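Local coordinates for Lmo1076 protein (Listeria monocytogenes serovar 1/2a, PDB 3FI7), which hydrolyses peptidoglycan as the autolysin Auto, here represented by its catalytic N-acetylglucosaminidase domain of family GH73, at residues Phe29-Ser38 / Ile56-Arg67. Sequence-based numbering, arbitrary orientation.
Sequences FQQTFINSIS and IAQAALESNWGR
The side chains of Phe33 and Trp65 cross at about a right angle where a helix meets a helix-turn segment in the lysozyme-clan glucosaminidase domain. Segment 29-38 of helix 29-47 packs against segment 56-63 of helix 52-63 and the type I' turn Asn64-Arg67; the two helical segments run 129° apart. Phe33 carries CG anti to its backbone N (chi1 172°), which sends the ring across to the second helix. Trp65 CA sits over one ring face, 4.1 Å from the Phe33 centroid. Phe33 CE1 reaches Ala60 CA at 3.5 Å.

Ala60 CB is near the rim of one face of the Trp65 indole, while Gln30 CB and CG cover the other. Ile34 CD1 meets the indole edge in plane, 3.7 Å from Trp65 CZ3. Leu173 of helix 166-176 touches the Trp65 side chain, and the Tyr177 ring meets the indole. Ile37 CD1 packs on Ala59 CB and Ile56 CG2.

At the exposed end, Phe29 turns its edge toward the face of the Trp65 five-membered ring (offset edge-to-face, planes at 81°). Phe29 CE2 lies over the centre of the Arg67 guanidinium face. Within the turn, Arg67 NE donates to Asn64 O, and Arg67 NH2 to Asn64 OD1 at 2.8 Å.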
loop_
_atom_site.group_PDB
_atom_site.type_symbol
_atom_site.label_atom_id
_atom_site.label_comp_id
_atom_site.label_asym_id
_atom_site.label_seq_id
_atom_site.Cartn_x
_atom_site.Cartn_y
_atom_site.Cartn_z
ATOM N N PHE A 29 8.900 -12.529 -3.691
ATOM C CA PHE A 29 8.130 -12.114 -2.520
ATOM C C PHE A 29 7.439 -10.758 -2.753
ATOM O O PHE A 29 6.343 -10.526 -2.246
ATOM C CB PHE A 29 8.977 -12.132 -1.224
ATOM C CG PHE A 29 10.021 -11.035 -1.142
ATOM C CD1 PHE A 29 11.354 -11.303 -1.452
ATOM C CD2 PHE A 29 9.671 -9.746 -0.744
ATOM C CE1 PHE A 29 12.325 -10.310 -1.370
ATOM C CE2 PHE A 29 10.633 -8.736 -0.659
ATOM C CZ PHE A 29 11.966 -9.017 -0.976
ATOM N N GLN A 30 8.062 -9.885 -3.545
ATOM C CA GLN A 30 7.474 -8.576 -3.859
ATOM C C GLN A 30 6.182 -8.740 -4.656
ATOM O O GLN A 30 5.148 -8.140 -4.334
ATOM C CB GLN A 30 8.446 -7.689 -4.661
ATOM C CG GLN A 30 9.750 -7.302 -3.954
ATOM C CD GLN A 30 10.891 -8.287 -4.188
ATOM O OE1 GLN A 30 10.698 -9.501 -4.178
ATOM N NE2 GLN A 30 12.093 -7.759 -4.378
ATOM N N GLN A 31 6.251 -9.555 -5.703
ATOM C CA GLN A 31 5.114 -9.771 -6.594
ATOM C C GLN A 31 4.021 -10.532 -5.848
ATOM O O GLN A 31 2.830 -10.262 -6.010
ATOM C CB GLN A 31 5.553 -10.540 -7.846
ATOM C CG GLN A 31 4.453 -10.739 -8.883
ATOM C CD GLN A 31 4.003 -9.429 -9.513
ATOM O OE1 GLN A 31 4.807 -8.681 -10.078
ATOM N NE2 GLN A 31 2.713 -9.147 -9.416
ATOM N N THR A 32 4.440 -11.470 -5.007
ATOM C CA THR A 32 3.495 -12.247 -4.212
ATOM C C THR A 32 2.735 -11.344 -3.243
ATOM O O THR A 32 1.529 -11.519 -3.027
ATOM C CB THR A 32 4.209 -13.365 -3.454
ATOM O OG1 THR A 32 4.675 -14.331 -4.398
ATOM C CG2 THR A 32 3.277 -14.038 -2.432
ATOM N N PHE A 33 3.431 -10.362 -2.678
ATOM C CA PHE A 33 2.764 -9.403 -1.805
ATOM C C PHE A 33 1.707 -8.607 -2.573
ATOM O O PHE A 33 0.560 -8.512 -2.142
ATOM C CB PHE A 33 3.761 -8.454 -1.131
ATOM C CG PHE A 33 3.099 -7.342 -0.377
ATOM C CD1 PHE A 33 2.961 -6.089 -0.947
ATOM C CD2 PHE A 33 2.565 -7.565 0.889
ATOM C CE1 PHE A 33 2.334 -5.060 -0.254
ATOM C CE2 PHE A 33 1.934 -6.542 1.583
ATOM C CZ PHE A 33 1.820 -5.289 1.011
ATOM N N ILE A 34 2.090 -8.036 -3.711
ATOM C CA ILE A 34 1.115 -7.356 -4.562
ATOM C C ILE A 34 -0.068 -8.275 -4.900
ATOM O O ILE A 34 -1.219 -7.894 -4.724
ATOM C CB ILE A 34 1.759 -6.842 -5.850
ATOM C CG1 ILE A 34 2.691 -5.666 -5.541
ATOM C CG2 ILE A 34 0.687 -6.448 -6.863
ATOM C CD1 ILE A 34 3.824 -5.498 -6.554
ATOM N N ASN A 35 0.221 -9.492 -5.360
ATOM C CA ASN A 35 -0.836 -10.430 -5.735
ATOM C C ASN A 35 -1.806 -10.673 -4.583
ATOM O O ASN A 35 -2.986 -10.884 -4.806
ATOM C CB ASN A 35 -0.250 -11.768 -6.202
ATOM C CG ASN A 35 0.613 -11.634 -7.453
ATOM O OD1 ASN A 35 0.561 -10.626 -8.162
ATOM N ND2 ASN A 35 1.419 -12.654 -7.720
ATOM N N SER A 36 -1.303 -10.636 -3.351
ATOM C CA SER A 36 -2.125 -10.955 -2.188
ATOM C C SER A 36 -3.076 -9.836 -1.757
ATOM O O SER A 36 -4.017 -10.095 -1.028
ATOM C CB SER A 36 -1.248 -11.348 -0.994
ATOM O OG SER A 36 -0.691 -10.199 -0.378
ATOM N N ILE A 37 -2.843 -8.602 -2.192
ATOM C CA ILE A 37 -3.732 -7.508 -1.791
ATOM C C ILE A 37 -4.447 -6.789 -2.941
ATOM O O ILE A 37 -5.273 -5.908 -2.703
ATOM C CB ILE A 37 -2.980 -6.446 -0.969
ATOM C CG1 ILE A 37 -1.817 -5.858 -1.787
ATOM C CG2 ILE A 37 -2.493 -7.028 0.363
ATOM C CD1 ILE A 37 -1.356 -4.477 -1.258
ATOM N N SER A 38 -4.133 -7.147 -4.183
ATOM C CA SER A 38 -4.638 -6.382 -5.323
ATOM C C SER A 38 -6.158 -6.476 -5.449
ATOM O O SER A 38 -6.817 -5.492 -5.778
ATOM C CB SER A 38 -3.957 -6.813 -6.634
ATOM O OG SER A 38 -4.288 -8.157 -6.967
ATOM N N ILE A 56 -1.816 0.125 -3.376
ATOM C CA ILE A 56 -0.935 -1.032 -3.370
ATOM C C ILE A 56 0.505 -0.562 -3.180
ATOM O O ILE A 56 1.251 -1.149 -2.408
ATOM C CB ILE A 56 -1.080 -1.866 -4.666
ATOM C CG1 ILE A 56 -2.473 -2.495 -4.738
ATOM C CG2 ILE A 56 -0.009 -2.935 -4.738
ATOM C CD1 ILE A 56 -2.917 -2.857 -6.151
ATOM N N ALA A 57 0.888 0.506 -3.873
ATOM C CA ALA A 57 2.236 1.056 -3.715
ATOM C C ALA A 57 2.475 1.539 -2.282
ATOM O O ALA A 57 3.532 1.292 -1.706
ATOM C CB ALA A 57 2.474 2.178 -4.696
ATOM N N GLN A 58 1.488 2.213 -1.701
ATOM C CA GLN A 58 1.604 2.647 -0.313
ATOM C C GLN A 58 1.754 1.464 0.625
ATOM O O GLN A 58 2.589 1.492 1.529
ATOM C CB GLN A 58 0.402 3.491 0.121
ATOM C CG GLN A 58 0.535 4.954 -0.198
ATOM C CD GLN A 58 -0.387 5.808 0.651
ATOM O OE1 GLN A 58 -1.606 5.765 0.494
ATOM N NE2 GLN A 58 0.193 6.594 1.556
ATOM N N ALA A 59 0.958 0.418 0.406
ATOM C CA ALA A 59 1.013 -0.741 1.290
ATOM C C ALA A 59 2.380 -1.397 1.242
ATOM O O ALA A 59 2.901 -1.792 2.277
ATOM C CB ALA A 59 -0.070 -1.746 0.960
ATOM N N ALA A 60 2.961 -1.497 0.046
ATOM C CA ALA A 60 4.262 -2.143 -0.109
ATOM C C ALA A 60 5.345 -1.310 0.557
ATOM O O ALA A 60 6.251 -1.841 1.196
ATOM C CB ALA A 60 4.600 -2.353 -1.583
ATOM N N LEU A 61 5.231 0.000 0.404
ATOM C CA LEU A 61 6.224 0.925 0.924
ATOM C C LEU A 61 6.189 1.006 2.453
ATOM O O LEU A 61 7.232 0.934 3.104
ATOM C CB LEU A 61 6.006 2.308 0.303
ATOM C CG LEU A 61 7.071 3.374 0.507
ATOM C CD1 LEU A 61 8.405 2.921 -0.083
ATOM C CD2 LEU A 61 6.610 4.679 -0.121
ATOM N N GLU A 62 4.989 1.131 3.022
ATOM C CA GLU A 62 4.834 1.362 4.461
ATOM C C GLU A 62 5.028 0.091 5.280
ATOM O O GLU A 62 5.336 0.153 6.468
ATOM C CB GLU A 62 3.460 1.966 4.773
ATOM C CG GLU A 62 3.160 3.268 4.036
ATOM C CD GLU A 62 4.043 4.408 4.489
ATOM O OE1 GLU A 62 4.032 4.723 5.698
ATOM O OE2 GLU A 62 4.743 4.996 3.637
ATOM N N SER A 63 4.846 -1.058 4.640
ATOM C CA SER A 63 4.976 -2.347 5.308
ATOM C C SER A 63 6.251 -3.143 4.937
ATOM O O SER A 63 6.450 -4.230 5.476
ATOM C CB SER A 63 3.762 -3.208 4.969
ATOM O OG SER A 63 3.925 -3.827 3.690
ATOM N N ASN A 64 7.082 -2.624 4.016
ATOM C CA ASN A 64 8.245 -3.368 3.442
ATOM C C ASN A 64 7.814 -4.696 2.792
ATOM O O ASN A 64 8.260 -5.778 3.187
ATOM C CB ASN A 64 9.354 -3.586 4.497
ATOM C CG ASN A 64 10.591 -4.334 3.950
ATOM O OD1 ASN A 64 10.928 -4.253 2.774
ATOM N ND2 ASN A 64 11.275 -5.050 4.836
ATOM N N TRP A 65 6.923 -4.600 1.807
ATOM C CA TRP A 65 6.424 -5.777 1.101
ATOM C C TRP A 65 5.820 -6.771 2.080
ATOM O O TRP A 65 5.976 -7.976 1.920
ATOM C CB TRP A 65 7.557 -6.436 0.308
ATOM C CG TRP A 65 8.186 -5.483 -0.647
ATOM C CD1 TRP A 65 9.369 -4.820 -0.490
ATOM C CD2 TRP A 65 7.656 -5.070 -1.910
ATOM N NE1 TRP A 65 9.611 -4.023 -1.583
ATOM C CE2 TRP A 65 8.570 -4.155 -2.467
ATOM C CE3 TRP A 65 6.493 -5.385 -2.622
ATOM C CZ2 TRP A 65 8.366 -3.555 -3.712
ATOM C CZ3 TRP A 65 6.279 -4.779 -3.847
ATOM C CH2 TRP A 65 7.214 -3.876 -4.385
ATOM N N GLY A 66 5.162 -6.249 3.112
ATOM C CA GLY A 66 4.499 -7.071 4.106
ATOM C C GLY A 66 5.400 -7.806 5.089
ATOM O O GLY A 66 4.969 -8.781 5.698
ATOM N N ARG A 67 6.632 -7.334 5.274
ATOM C CA ARG A 67 7.590 -8.047 6.127
ATOM C C ARG A 67 7.845 -7.399 7.494
ATOM O O ARG A 67 8.523 -7.985 8.332
ATOM C CB ARG A 67 8.924 -8.251 5.389
ATOM C CG ARG A 67 8.758 -8.930 4.014
ATOM C CD ARG A 67 10.095 -9.128 3.304
ATOM N NE ARG A 67 10.712 -7.867 2.894
ATOM C CZ ARG A 67 11.936 -7.765 2.379
ATOM N NH1 ARG A 67 12.693 -8.854 2.203
ATOM N NH2 ARG A 67 12.404 -6.573 2.033
#